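Local coordinates for molybdopterin adenylyltransferase (Helicobacter pylori, PDB 4XCW), which probably transfers the adenylyl group of ATP to molybdopterin, an activation step in the biosynthesis of the molybdenum cofactor, at residues 9-14 against 72-77; 85-90 against 118-123. All coordinates share one frame; numbering follows the deposited sequence. Where two conformers were deposited one is given.

Contact 1, 9-14 against 72-77, lies in the core: two neighbouring parallel strands of the mixed sheet, buried on both faces and held almost wholly by backbone hydrogen bonds. Contact 2, 85-90 against 118-123, is only partly buried and reaches into a subunit interface; there a helix start meets an irregular loop through proline packing, one salt bridge and a water. Their centres are about 11 Å apart, yet they touch where the chain leaves strand 71-75: T86 OG1 probably bonds to G76 O at 3.1 Å. N133 ties both together, reaching T74 in the first and T90, Q121 and S122 in the second.

Contact 1: 9-14 against 72-77; sequences GVLSAS and VVTTGG
V73 N donates to G9 O at 2.9 Å, and L11 N returns the bond to V73 O at 2.9 Å in a nearly straight N-H...O line (172°). The ladder then repeats: T75 N reaches L11 O at 3.0 Å and A13 N reaches T75 O at 3.0 Å. Only alternate residues of each strand bond across this seam, and each both gives and takes where it lies inside the ladder, the pattern of parallel pairing; the short axes run 18° apart. L11 O also takes a CA-H...O contact from T74 CA at 3.2 Å.

The threonine methyls of 72-77 touch the CB and CA carbons of 9-14. On the face of L11 and T74, L11 CB lies 4.0 Å from T74 CG2. On the other face, T75 CG2 stands between its own backbone N and carbonyl carbon, a rotation (OG1 anti to N, chi1 178°) that lays the methyl against S12 CA at 3.7 Å.

The same rotation leaves T75 OG1 to bond to the carbonyl of P135, while T74 OG1 bonds to the side-chain amide (ND2) of N133, so both buried hydroxyls have partners. Further out, helix 53-66 covers L11 and V72, whereas I30 of helix 25-37 packs on V10 and V73. Strand 42-49 bonds to the far edge of 9-14 through V10 and S12.

Past the last rung the chain turns through G76 at positive phi, where a CB would clash with A13 O and with the preceding carbonyl. Parallel central strands with helices on both faces, the second running into the glycines G76 and G77, ahead of helix 86-93, are characteristic of the three-layer α/β molybdopterin-binding fold of MogA proteins.

Contact 2: 85-90 against 118-123; sequences ITPEAT and LSRQSA
P87 makes the closest van der Waals contact, touching R120 with the CG-CB corner of its ring: P87 CG is 3.3 Å from the carbonyl R120 O, and its apolar partner is R120 CB at 3.8 Å. The proline and arginine side chains cross at about a right angle.

The charged interaction is a salt bridge in which R120 NH2 donates to E88 OE1 at 3.0 Å. OE1 lies near the guanidinium plane, but the arginine comes from above the carboxylate, 77° out of its plane, and the N-H...O angle is 151°. A bend in the arginine chain at chi3 (40°) turns the guanidinium toward E88. Its NH1 bonds to M97 O of the second subunit, joining the bridge to the interface.

P87 and E88, in the first turn of helix 86-93 after the N-cap position I85, meet the loop that leads into strand 123-126 of the molybdopterin-binding fold, with T90 reaching S122. Within that loop, S119 OG accepts from Q121 N at 3.2 Å, an ST turn.

A water bridges the segments, donating to P87 O at 2.9 Å and to S122 OG at 2.8 Å. T90 OG1 bonds back to T86 O at 2.7 Å, on the opposite face of that carbonyl plane from T90 N.

Contact 1: 9-14 against 72-77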
loop_
_atom_site.group_PDB
_atom_site.type_symbol
_atom_site.label_atom_id
_atom_site.label_comp_id
_atom_site.label_asym_id
_atom_site.label_seq_id
_atom_site.Cartn_x
_atom_site.Cartn_y
_atom_site.Cartn_z
ATOM N N GLY B 9 -2.443 -23.829 -8.638
ATOM C CA GLY B 9 -1.349 -24.165 -7.743
ATOM C C GLY B 9 -1.716 -23.877 -6.301
ATOM O O GLY B 9 -2.320 -22.851 -5.995
ATOM N N VAL B 10 -1.370 -24.801 -5.411
ATOM C CA VAL B 10 -1.589 -24.603 -3.981
ATOM C C VAL B 10 -0.270 -24.869 -3.275
ATOM O O VAL B 10 0.196 -26.005 -3.222
ATOM C CB VAL B 10 -2.684 -25.522 -3.430
ATOM C CG1 VAL B 10 -2.975 -25.201 -1.955
ATOM C CG2 VAL B 10 -3.947 -25.389 -4.263
ATOM N N LEU B 11 0.331 -23.814 -2.742
ATOM C CA LEU B 11 1.639 -23.907 -2.122
ATOM C C LEU B 11 1.567 -23.685 -0.614
ATOM O O LEU B 11 1.279 -22.582 -0.166
ATOM C CB LEU B 11 2.586 -22.890 -2.755
ATOM C CG LEU B 11 4.034 -22.994 -2.293
ATOM C CD1 LEU B 11 4.488 -24.412 -2.511
ATOM C CD2 LEU B 11 4.920 -22.021 -3.053
ATOM N N SER B 12 1.830 -24.732 0.162
ATOM C CA SER B 12 1.884 -24.590 1.613
ATOM C C SER B 12 3.322 -24.382 2.062
ATOM O O SER B 12 4.170 -25.248 1.859
ATOM C CB SER B 12 1.288 -25.815 2.310
ATOM O OG SER B 12 1.480 -25.728 3.714
ATOM N N ALA B 13 3.595 -23.221 2.648
ATOM C CA ALA B 13 4.915 -22.918 3.181
ATOM C C ALA B 13 4.954 -23.324 4.638
ATOM O O ALA B 13 4.207 -22.783 5.455
ATOM C CB ALA B 13 5.242 -21.443 3.028
ATOM N N SER B 14 5.820 -24.275 4.965
ATOM C CA SER B 14 5.835 -24.847 6.308
ATOM C C SER B 14 7.130 -25.592 6.600
ATOM O O SER B 14 7.632 -26.327 5.753
ATOM C CB SER B 14 4.643 -25.790 6.485
ATOM O OG SER B 14 4.717 -26.492 7.715
ATOM N N VAL B 72 -2.324 -19.337 -8.696
ATOM C CA VAL B 72 -1.475 -19.988 -7.713
ATOM C C VAL B 72 -1.704 -19.307 -6.374
ATOM O O VAL B 72 -1.613 -18.085 -6.270
ATOM C CB VAL B 72 0.017 -19.920 -8.104
ATOM C CG1 VAL B 72 0.882 -20.536 -7.006
ATOM C CG2 VAL B 72 0.252 -20.615 -9.437
ATOM N N VAL B 73 -2.045 -20.080 -5.353
ATOM C CA VAL B 73 -2.258 -19.481 -4.044
ATOM C C VAL B 73 -1.321 -20.103 -3.025
ATOM O O VAL B 73 -1.015 -21.290 -3.089
ATOM C CB VAL B 73 -3.721 -19.627 -3.562
ATOM C CG1 VAL B 73 -4.678 -18.915 -4.516
ATOM C CG2 VAL B 73 -4.110 -21.098 -3.409
ATOM N N THR B 74 -0.856 -19.286 -2.086
ATOM C CA THR B 74 -0.000 -19.781 -1.023
ATOM C C THR B 74 -0.725 -19.709 0.306
ATOM O O THR B 74 -1.659 -18.925 0.472
ATOM C CB THR B 74 1.306 -18.967 -0.905
ATOM O OG1 THR B 74 0.986 -17.619 -0.554
ATOM C CG2 THR B 74 2.079 -18.969 -2.208
ATOM N N THR B 75 -0.285 -20.526 1.259
ATOM C CA THR B 75 -0.764 -20.424 2.620
ATOM C C THR B 75 0.435 -20.515 3.551
ATOM O O THR B 75 1.349 -21.312 3.329
ATOM C CB THR B 75 -1.813 -21.516 2.958
ATOM O OG1 THR B 75 -2.209 -21.401 4.328
ATOM C CG2 THR B 75 -1.260 -22.913 2.718
ATOM N N GLY B 76 0.450 -19.662 4.568
ATOM C CA GLY B 76 1.532 -19.645 5.534
ATOM C C GLY B 76 2.606 -18.605 5.268
ATOM O O GLY B 76 2.796 -18.155 4.134
ATOM N N GLY B 77 3.298 -18.214 6.336
ATOM C CA GLY B 77 4.517 -17.427 6.244
ATOM C C GLY B 77 4.368 -16.013 5.728
ATOM O O GLY B 77 5.167 -15.570 4.903
#

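Contact 2: 85-90 against 118-123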
loop_
_atom_site.group_PDB
_atom_site.type_symbol
_atom_site.label_atom_id
_atom_site.label_comp_id
_atom_site.label_asym_id
_atom_site.label_seq_id
_atom_site.Cartn_x
_atom_site.Cartn_y
_atom_site.Cartn_z
ATOM N N ILE B 85 8.677 -15.613 4.871
ATOM C CA ILE B 85 9.311 -15.071 3.673
ATOM C C ILE B 85 8.509 -15.315 2.396
ATOM O O ILE B 85 9.004 -15.110 1.289
ATOM C CB ILE B 85 10.734 -15.651 3.514
ATOM C CG1 ILE B 85 10.727 -17.162 3.733
ATOM C CG2 ILE B 85 11.667 -15.020 4.530
ATOM C CD1 ILE B 85 10.355 -17.963 2.529
ATOM N N THR B 86 7.262 -15.745 2.551
ATOM C CA THR B 86 6.409 -16.011 1.396
ATOM C C THR B 86 6.108 -14.761 0.541
ATOM O O THR B 86 6.182 -14.840 -0.686
ATOM C CB THR B 86 5.087 -16.681 1.843
ATOM O OG1 THR B 86 5.398 -17.902 2.529
ATOM C CG2 THR B 86 4.207 -16.995 0.637
ATOM N N PRO B 87 5.791 -13.603 1.167
ATOM C CA PRO B 87 5.581 -12.432 0.306
ATOM C C PRO B 87 6.842 -12.009 -0.456
ATOM O O PRO B 87 6.728 -11.613 -1.607
ATOM C CB PRO B 87 5.149 -11.333 1.296
ATOM C CG PRO B 87 4.593 -12.080 2.479
ATOM C CD PRO B 87 5.446 -13.313 2.574
ATOM N N GLU B 88 8.013 -12.078 0.176
ATOM C CA GLU B 88 9.265 -11.767 -0.521
ATOM C C GLU B 88 9.489 -12.655 -1.745
ATOM O O GLU B 88 9.919 -12.183 -2.800
ATOM C CB GLU B 88 10.464 -11.917 0.413
ATOM C CG GLU B 88 10.638 -10.779 1.385
ATOM C CD GLU B 88 9.996 -11.043 2.734
ATOM O OE1 GLU B 88 8.936 -11.712 2.792
ATOM O OE2 GLU B 88 10.562 -10.577 3.745
ATOM N N ALA B 89 9.233 -13.949 -1.583
ATOM C CA ALA B 89 9.397 -14.892 -2.678
ATOM C C ALA B 89 8.393 -14.584 -3.777
ATOM O O ALA B 89 8.708 -14.660 -4.955
ATOM C CB ALA B 89 9.236 -16.317 -2.185
ATOM N N THR B 90 7.180 -14.218 -3.378
ATOM C CA THR B 90 6.131 -13.888 -4.332
ATOM C C THR B 90 6.515 -12.660 -5.150
ATOM O O THR B 90 6.366 -12.647 -6.373
ATOM C CB THR B 90 4.794 -13.654 -3.598
ATOM O OG1 THR B 90 4.491 -14.822 -2.826
ATOM C CG2 THR B 90 3.658 -13.393 -4.589
ATOM N N LEU B 118 -0.744 -6.495 10.491
ATOM C CA LEU B 118 0.580 -7.120 10.498
ATOM C C LEU B 118 0.835 -8.001 9.283
ATOM O O LEU B 118 1.972 -8.430 9.043
ATOM C CB LEU B 118 0.761 -7.965 11.757
ATOM C CG LEU B 118 0.636 -7.252 13.093
ATOM C CD1 LEU B 118 1.044 -8.191 14.237
ATOM C CD2 LEU B 118 1.436 -5.942 13.113
ATOM N N SER B 119 -0.216 -8.288 8.523
ATOM C CA SER B 119 -0.100 -9.211 7.397
ATOM C C SER B 119 0.581 -8.587 6.187
ATOM O O SER B 119 0.272 -7.458 5.797
ATOM C CB SER B 119 -1.475 -9.732 6.993
ATOM O OG SER B 119 -1.374 -10.583 5.868
ATOM N N ARG B 120 1.503 -9.340 5.587
ATOM C CA ARG B 120 2.170 -8.911 4.369
ATOM C C ARG B 120 1.688 -9.694 3.147
ATOM O O ARG B 120 2.354 -9.675 2.114
ATOM C CB ARG B 120 3.689 -9.061 4.516
ATOM C CG ARG B 120 4.306 -8.029 5.457
ATOM C CD ARG B 120 5.713 -8.427 5.901
ATOM N NE ARG B 120 6.499 -9.020 4.821
ATOM C CZ ARG B 120 7.113 -8.330 3.867
ATOM N NH1 ARG B 120 7.033 -7.009 3.836
ATOM N NH2 ARG B 120 7.804 -8.966 2.931
ATOM N N GLN B 121 0.545 -10.370 3.264
ATOM C CA GLN B 121 -0.046 -11.094 2.129
ATOM C C GLN B 121 -0.198 -10.167 0.947
ATOM O O GLN B 121 -0.693 -9.054 1.093
ATOM C CB GLN B 121 -1.414 -11.682 2.474
ATOM C CG GLN B 121 -1.388 -12.861 3.422
ATOM C CD GLN B 121 -2.752 -13.143 4.020
ATOM O OE1 GLN B 121 -2.873 -13.354 5.228
ATOM N NE2 GLN B 121 -3.788 -13.153 3.179
ATOM N N SER B 122 0.214 -10.634 -0.226
ATOM C CA SER B 122 0.153 -9.817 -1.430
ATOM C C SER B 122 -0.344 -10.628 -2.617
ATOM O O SER B 122 -0.707 -11.796 -2.477
ATOM C CB SER B 122 1.529 -9.232 -1.742
ATOM O OG SER B 122 2.485 -10.268 -1.892
ATOM N N ALA B 123 -0.349 -10.003 -3.785
ATOM C CA ALA B 123 -0.705 -10.697 -5.011
ATOM C C ALA B 123 0.016 -10.045 -6.170
ATOM O O ALA B 123 0.346 -8.862 -6.117
ATOM C CB ALA B 123 -2.197 -10.687 -5.230
HETATM O O HOH W 1 5.055 -9.285 -1.607
#